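Local coordinates for 39 kDa initiator binding protein (Trichomonas vaginalis, PDB 1Q87) that binds the initiator (Inr) element of core promoters in a primitive eukaryote, this chain being its C-domain, at residues F35-W43 / K93-A103. Numbering follows the deposited sequence.
Sequences FRAKVDEIW and KSKADLYKFLA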
# COMPACT_ATOMS: atom_id res chain seq x y z
N PHE A 35 15.31 1.34 -1.13
CA PHE A 35 14.13 0.53 -1.31
C PHE A 35 14.27 -0.46 -2.46
O PHE A 35 13.73 -1.58 -2.41
CB PHE A 35 12.90 1.41 -1.53
CG PHE A 35 11.69 0.64 -1.93
CD1 PHE A 35 11.29 0.61 -3.25
CD2 PHE A 35 10.99 -0.13 -0.99
CE1 PHE A 35 10.19 -0.17 -3.64
CE2 PHE A 35 9.93 -0.89 -1.36
CZ PHE A 35 9.51 -0.91 -2.68
N ARG A 36 14.99 -0.04 -3.49
CA ARG A 36 15.18 -0.88 -4.66
C ARG A 36 16.08 -2.06 -4.27
O ARG A 36 15.86 -3.20 -4.71
CB ARG A 36 15.83 -0.07 -5.76
CG ARG A 36 15.63 -0.63 -7.15
CD ARG A 36 16.39 0.21 -8.18
NE ARG A 36 16.02 1.63 -8.19
CZ ARG A 36 15.04 2.17 -8.92
NH1 ARG A 36 14.29 1.41 -9.72
NH2 ARG A 36 14.81 3.47 -8.86
N ALA A 37 17.08 -1.77 -3.45
CA ALA A 37 18.00 -2.79 -2.99
C ALA A 37 17.20 -3.82 -2.18
O ALA A 37 17.45 -5.01 -2.30
CB ALA A 37 19.09 -2.18 -2.13
N LYS A 38 16.25 -3.36 -1.36
CA LYS A 38 15.45 -4.29 -0.59
C LYS A 38 14.61 -5.19 -1.47
O LYS A 38 14.51 -6.38 -1.22
CB LYS A 38 14.50 -3.58 0.39
CG LYS A 38 14.97 -3.60 1.80
CD LYS A 38 15.13 -4.99 2.38
CE LYS A 38 16.03 -4.90 3.62
NZ LYS A 38 15.98 -6.13 4.46
N VAL A 39 13.96 -4.61 -2.47
CA VAL A 39 13.12 -5.39 -3.36
C VAL A 39 13.96 -6.52 -3.98
O VAL A 39 13.50 -7.67 -4.05
CB VAL A 39 12.50 -4.52 -4.48
CG1 VAL A 39 11.65 -5.41 -5.41
CG2 VAL A 39 11.61 -3.37 -3.88
N ASP A 40 15.18 -6.19 -4.42
CA ASP A 40 16.09 -7.18 -5.00
C ASP A 40 16.36 -8.30 -4.00
O ASP A 40 16.17 -9.46 -4.30
CB ASP A 40 17.43 -6.53 -5.36
CG ASP A 40 17.33 -5.59 -6.56
OD1 ASP A 40 16.55 -5.89 -7.50
OD2 ASP A 40 18.05 -4.56 -6.55
N GLU A 41 16.79 -7.95 -2.81
CA GLU A 41 17.03 -8.96 -1.78
C GLU A 41 15.84 -9.92 -1.57
O GLU A 41 15.99 -11.15 -1.62
CB GLU A 41 17.35 -8.28 -0.44
CG GLU A 41 17.38 -9.25 0.75
CD GLU A 41 17.33 -8.54 2.11
OE1 GLU A 41 17.98 -7.48 2.26
OE2 GLU A 41 16.64 -9.05 3.03
N ILE A 42 14.66 -9.36 -1.36
CA ILE A 42 13.50 -10.20 -1.09
C ILE A 42 13.07 -11.06 -2.28
O ILE A 42 12.61 -12.20 -2.11
CB ILE A 42 12.34 -9.33 -0.59
CG1 ILE A 42 12.76 -8.67 0.74
CG2 ILE A 42 11.09 -10.14 -0.46
CD1 ILE A 42 11.69 -7.79 1.34
N TRP A 43 13.22 -10.52 -3.48
CA TRP A 43 12.85 -11.24 -4.69
C TRP A 43 13.76 -12.47 -4.81
O TRP A 43 13.29 -13.58 -5.10
CB TRP A 43 13.01 -10.33 -5.91
CG TRP A 43 12.84 -11.08 -7.20
CD1 TRP A 43 13.83 -11.48 -8.04
CD2 TRP A 43 11.61 -11.59 -7.75
NE1 TRP A 43 13.30 -12.22 -9.08
CE2 TRP A 43 11.94 -12.30 -8.93
CE3 TRP A 43 10.27 -11.50 -7.36
CZ2 TRP A 43 10.99 -12.93 -9.72
CZ3 TRP A 43 9.31 -12.13 -8.15
CH2 TRP A 43 9.67 -12.83 -9.33
N LYS A 93 4.44 -13.72 -12.31
CA LYS A 93 4.80 -12.46 -11.68
C LYS A 93 6.27 -12.19 -11.81
O LYS A 93 7.05 -13.12 -12.04
CB LYS A 93 4.38 -12.48 -10.18
CG LYS A 93 3.05 -11.72 -9.86
CD LYS A 93 1.88 -12.04 -10.78
CE LYS A 93 0.51 -11.57 -10.26
NZ LYS A 93 0.08 -10.16 -10.61
N SER A 94 6.65 -10.92 -11.66
CA SER A 94 8.05 -10.58 -11.78
C SER A 94 8.48 -9.67 -10.65
O SER A 94 7.67 -9.31 -9.78
CB SER A 94 8.34 -9.93 -13.14
OG SER A 94 8.05 -8.54 -13.14
N LYS A 95 9.75 -9.28 -10.66
CA LYS A 95 10.28 -8.45 -9.61
C LYS A 95 9.41 -7.19 -9.54
O LYS A 95 8.98 -6.81 -8.47
CB LYS A 95 11.75 -8.06 -9.88
CG LYS A 95 12.54 -7.77 -8.58
CD LYS A 95 13.88 -7.01 -8.74
CE LYS A 95 14.68 -7.42 -9.97
NZ LYS A 95 14.20 -6.65 -11.18
N ALA A 96 9.13 -6.57 -10.68
CA ALA A 96 8.32 -5.36 -10.67
C ALA A 96 7.00 -5.57 -9.91
O ALA A 96 6.48 -4.61 -9.36
CB ALA A 96 8.05 -4.88 -12.10
N ASP A 97 6.46 -6.78 -9.88
CA ASP A 97 5.21 -7.01 -9.11
C ASP A 97 5.51 -6.93 -7.60
O ASP A 97 4.72 -6.34 -6.84
CB ASP A 97 4.62 -8.37 -9.46
CG ASP A 97 4.23 -8.46 -10.94
OD1 ASP A 97 3.35 -7.67 -11.36
OD2 ASP A 97 4.79 -9.28 -11.69
N LEU A 98 6.64 -7.50 -7.17
CA LEU A 98 7.04 -7.44 -5.77
C LEU A 98 7.29 -5.97 -5.44
O LEU A 98 6.88 -5.49 -4.38
CB LEU A 98 8.31 -8.25 -5.52
CG LEU A 98 8.54 -9.19 -4.30
CD1 LEU A 98 9.92 -8.96 -3.74
CD2 LEU A 98 7.54 -8.99 -3.22
N TYR A 99 7.99 -5.26 -6.33
CA TYR A 99 8.28 -3.83 -6.12
C TYR A 99 6.97 -3.04 -5.86
O TYR A 99 6.85 -2.27 -4.92
CB TYR A 99 8.95 -3.24 -7.36
CG TYR A 99 9.42 -1.81 -7.21
CD1 TYR A 99 10.75 -1.54 -6.92
CD2 TYR A 99 8.54 -0.73 -7.37
CE1 TYR A 99 11.22 -0.23 -6.81
CE2 TYR A 99 9.01 0.64 -7.24
CZ TYR A 99 10.37 0.85 -6.97
OH TYR A 99 10.92 2.11 -6.88
N LYS A 100 5.98 -3.29 -6.69
CA LYS A 100 4.69 -2.66 -6.55
C LYS A 100 4.06 -2.98 -5.19
O LYS A 100 3.60 -2.08 -4.47
CB LYS A 100 3.77 -3.16 -7.67
CG LYS A 100 2.39 -2.56 -7.68
CD LYS A 100 1.91 -2.30 -9.12
CE LYS A 100 1.23 -3.52 -9.74
NZ LYS A 100 0.37 -3.17 -10.92
N PHE A 101 4.09 -4.27 -4.83
CA PHE A 101 3.47 -4.76 -3.60
C PHE A 101 4.12 -4.22 -2.35
O PHE A 101 3.44 -3.80 -1.42
CB PHE A 101 3.48 -6.29 -3.59
CG PHE A 101 2.75 -6.89 -2.45
CD1 PHE A 101 1.38 -6.77 -2.35
CD2 PHE A 101 3.44 -7.54 -1.44
CE1 PHE A 101 0.69 -7.30 -1.26
CE2 PHE A 101 2.77 -8.07 -0.34
CZ PHE A 101 1.39 -7.94 -0.26
N LEU A 102 5.43 -4.22 -2.33
CA LEU A 102 6.17 -3.70 -1.19
C LEU A 102 6.05 -2.15 -1.13
O LEU A 102 6.08 -1.54 -0.05
CB LEU A 102 7.65 -4.16 -1.28
CG LEU A 102 7.94 -5.65 -0.91
CD1 LEU A 102 9.30 -6.08 -1.40
CD2 LEU A 102 7.88 -5.83 0.62
N ALA A 103 5.89 -1.54 -2.29
CA ALA A 103 5.76 -0.08 -2.40
C ALA A 103 4.45 0.35 -1.76
O ALA A 103 4.41 1.35 -1.08
CB ALA A 103 5.79 0.37 -3.86
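V39 packs as a knob into the hole formed by K95, L98, Y99 and L102 of helix 95-103, and aromatic contacts flank it toward either end of the interface. Its CG2 lies 3.7 Å from Y99 CD1, while CG1, anti to the backbone N (chi1 179°), rests against the backbone of Y99. One turn earlier F35 turns its ring edge to the face of Y99 in a T-shaped stack, centroids 4.8 Å apart and planes at 74°; CE1 comes down off-centre, toward the rim. One turn later the W43 indole lies against the start of the other helix: K95 CG makes a CH-pi contact over the five-membered ring, and S94 C lies 3.6 Å from CZ3 over a face. I42 and L102 meet tip to tip, CD1 to CD1 at 4.0 Å.

Hydrogen bonds from outside the two segments hold the Y99 and W43 side chains: Y99 OH pairs with I24 N, and W43 NE1 with D51 O. S94 occupies the N-cap position of its helix.

The axes of segments 35-43 and 95-103 pass 9.6 Å apart at 121°, a buried helix-helix crossing within the C-domain. Helix 56-67 adds F67 against I42 and L59 against W43, while K93 pairs through its backbone with V54 of strand 53-55.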